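Local coordinates for non-toxic crystal protein (Bacillus thuringiensis, PDB 2D42) that is a non-toxic parasporal crystal protein that closely resembles aerolysin-type beta-pore-forming toxins in structure, its own function being unestablished, at residues L58-I63 with R151-Y156. Numbering follows the deposited sequence.
Sequences LDRRII and RATGVY
Tyr156 O is gripped by two consecutive backbone donors, Leu58 N at 2.7 Å and Asp59 N, a longer bond at 3.3 Å. Leu58 and Asp59 thus both stand opposite Tyr156 and form a classic beta bulge, which interrupts the antiparallel pairing of strand 54-65 with strand 150-185. The Asp59 bond reaches a lone pair in the carbonyl plane, whereas Leu58 N is tilted 17° from that plane.

From Asp59 to Ile63 the pairing is regular: Asp59 with Tyr156, Arg61 with Gly154 and Ile63 with Ala152 are the hydrogen-bonded pairs. The CA-H groups of the non-hydrogen-bonded residues point at carbonyls of the neighbouring pairs, as Arg60 CA does at Gly154 O, 3.2 Å away.

At the bulge Leu58 also points at Tyr156, and Leu58 CD1 lies 3.8 Å from Tyr156 CE2. Along the face with Arg60, Ile62, Thr153 and Val155, Thr153 keeps OG1 beside its backbone N (chi1 -61°). Its methyl, anti to that N, touches Arg60 CG, and Thr153 CG2 is 3.8 Å from Arg60 NH1. Arg60 CG also meets Val155 CG2, while Ile62 lies alongside Thr153, both side chains pointing the same way. Within 58-63, Asp59 OD1 accepts Arg60 N at 2.9 Å on its anti side and pairs with Arg61 NE in a salt bridge whose hydrogen bond is weak.

On the other face Ala152 and Tyr156 are buried; Tyr156 stacks on Phe77 of strand 71-94, and its hydroxyl hydrogen-bonds Asp140 of strand 129-146. On the far edge of 151-156, backbone bonds of Arg151, Thr153 and Val155 with Glu243, Val241 and Asp239 continue the sheet, so this part of strand 150-185 runs between 54-65 and 219-244 near one end of this elongated, largely beta molecule.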
loop_
_atom_site.group_PDB
_atom_site.type_symbol
_atom_site.label_atom_id
_atom_site.label_comp_id
_atom_site.label_asym_id
_atom_site.label_seq_id
_atom_site.Cartn_x
_atom_site.Cartn_y
_atom_site.Cartn_z
ATOM N N LEU A 58 -10.854 22.212 11.613
ATOM C CA LEU A 58 -9.946 21.658 12.615
ATOM C C LEU A 58 -9.985 22.428 13.926
ATOM O O LEU A 58 -9.833 21.845 15.002
ATOM C CB LEU A 58 -8.505 21.668 12.080
ATOM C CG LEU A 58 -8.163 20.776 10.878
ATOM C CD1 LEU A 58 -6.730 21.045 10.430
ATOM C CD2 LEU A 58 -8.338 19.314 11.259
ATOM N N ASP A 59 -10.201 23.739 13.843
ATOM C CA ASP A 59 -10.212 24.563 15.049
ATOM C C ASP A 59 -10.855 25.917 14.748
ATOM O O ASP A 59 -11.007 26.307 13.592
ATOM C CB ASP A 59 -8.760 24.785 15.502
ATOM C CG ASP A 59 -8.608 24.929 17.008
ATOM O OD1 ASP A 59 -9.588 25.266 17.718
ATOM O OD2 ASP A 59 -7.465 24.718 17.476
ATOM N N ARG A 60 -11.214 26.630 15.805
ATOM C CA ARG A 60 -11.816 27.952 15.692
ATOM C C ARG A 60 -11.456 28.689 16.967
ATOM O O ARG A 60 -11.711 28.191 18.054
ATOM C CB ARG A 60 -13.346 27.862 15.577
ATOM C CG ARG A 60 -14.036 29.226 15.682
ATOM C CD ARG A 60 -15.571 29.135 15.743
ATOM N NE ARG A 60 -16.096 29.500 17.062
ATOM C CZ ARG A 60 -16.962 30.487 17.286
ATOM N NH1 ARG A 60 -17.413 31.228 16.279
ATOM N NH2 ARG A 60 -17.382 30.735 18.523
ATOM N N ARG A 61 -10.855 29.866 16.839
ATOM C CA ARG A 61 -10.478 30.656 18.013
ATOM C C ARG A 61 -10.911 32.096 17.839
ATOM O O ARG A 61 -11.142 32.559 16.721
ATOM C CB ARG A 61 -8.965 30.603 18.249
ATOM C CG ARG A 61 -8.478 29.256 18.695
ATOM C CD ARG A 61 -9.091 28.901 20.043
ATOM N NE ARG A 61 -9.193 27.464 20.218
ATOM C CZ ARG A 61 -9.945 26.875 21.144
ATOM N NH1 ARG A 61 -10.666 27.602 21.990
ATOM N NH2 ARG A 61 -9.981 25.554 21.218
ATOM N N ILE A 62 -10.984 32.810 18.954
ATOM C CA ILE A 62 -11.424 34.186 18.926
ATOM C C ILE A 62 -10.511 35.159 19.645
ATOM O O ILE A 62 -10.036 34.884 20.741
ATOM C CB ILE A 62 -12.833 34.299 19.557
ATOM C CG1 ILE A 62 -13.822 33.455 18.742
ATOM C CG2 ILE A 62 -13.261 35.767 19.632
ATOM C CD1 ILE A 62 -15.201 33.358 19.331
ATOM N N ILE A 63 -10.253 36.297 19.011
ATOM C CA ILE A 63 -9.456 37.343 19.634
ATOM C C ILE A 63 -10.375 38.553 19.651
ATOM O O ILE A 63 -10.751 39.070 18.602
ATOM C CB ILE A 63 -8.183 37.660 18.838
ATOM C CG1 ILE A 63 -7.257 36.438 18.852
ATOM C CG2 ILE A 63 -7.502 38.887 19.431
ATOM C CD1 ILE A 63 -5.946 36.639 18.099
ATOM N N ARG A 151 -14.186 41.917 16.939
ATOM C CA ARG A 151 -13.721 40.599 17.344
ATOM C C ARG A 151 -13.262 39.906 16.069
ATOM O O ARG A 151 -13.849 40.112 14.996
ATOM C CB ARG A 151 -14.836 39.774 18.001
ATOM C CG ARG A 151 -15.819 39.153 17.024
ATOM C CD ARG A 151 -16.581 37.979 17.647
ATOM N NE ARG A 151 -17.404 38.398 18.771
ATOM C CZ ARG A 151 -18.441 39.224 18.667
ATOM N NH1 ARG A 151 -18.784 39.717 17.484
ATOM N NH2 ARG A 151 -19.128 39.571 19.749
ATOM N N ALA A 152 -12.202 39.111 16.182
ATOM C CA ALA A 152 -11.686 38.368 15.043
ATOM C C ALA A 152 -11.889 36.889 15.320
ATOM O O ALA A 152 -11.481 36.376 16.365
ATOM C CB ALA A 152 -10.202 38.661 14.832
ATOM N N THR A 153 -12.532 36.203 14.391
ATOM C CA THR A 153 -12.766 34.781 14.553
ATOM C C THR A 153 -11.970 34.035 13.507
ATOM O O THR A 153 -12.250 34.131 12.313
ATOM C CB THR A 153 -14.253 34.449 14.414
ATOM O OG1 THR A 153 -14.974 35.146 15.433
ATOM C CG2 THR A 153 -14.490 32.956 14.567
ATOM N N GLY A 154 -10.941 33.330 13.963
ATOM C CA GLY A 154 -10.115 32.564 13.054
ATOM C C GLY A 154 -10.529 31.101 13.020
ATOM O O GLY A 154 -10.536 30.430 14.048
ATOM N N VAL A 155 -10.860 30.614 11.827
ATOM C CA VAL A 155 -11.283 29.228 11.627
ATOM C C VAL A 155 -10.213 28.510 10.811
ATOM O O VAL A 155 -9.847 28.960 9.724
ATOM C CB VAL A 155 -12.640 29.164 10.861
ATOM C CG1 VAL A 155 -12.986 27.727 10.523
ATOM C CG2 VAL A 155 -13.750 29.782 11.719
ATOM N N TYR A 156 -9.709 27.411 11.365
ATOM C CA TYR A 156 -8.667 26.583 10.744
ATOM C C TYR A 156 -9.357 25.424 10.035
ATOM O O TYR A 156 -10.017 24.598 10.673
ATOM C CB TYR A 156 -7.718 26.063 11.837
ATOM C CG TYR A 156 -6.414 25.470 11.341
ATOM C CD1 TYR A 156 -5.761 25.989 10.219
ATOM C CD2 TYR A 156 -5.800 24.429 12.035
ATOM C CE1 TYR A 156 -4.517 25.478 9.806
ATOM C CE2 TYR A 156 -4.564 23.915 11.637
ATOM C CZ TYR A 156 -3.925 24.444 10.528
ATOM O OH TYR A 156 -2.674 23.973 10.175
#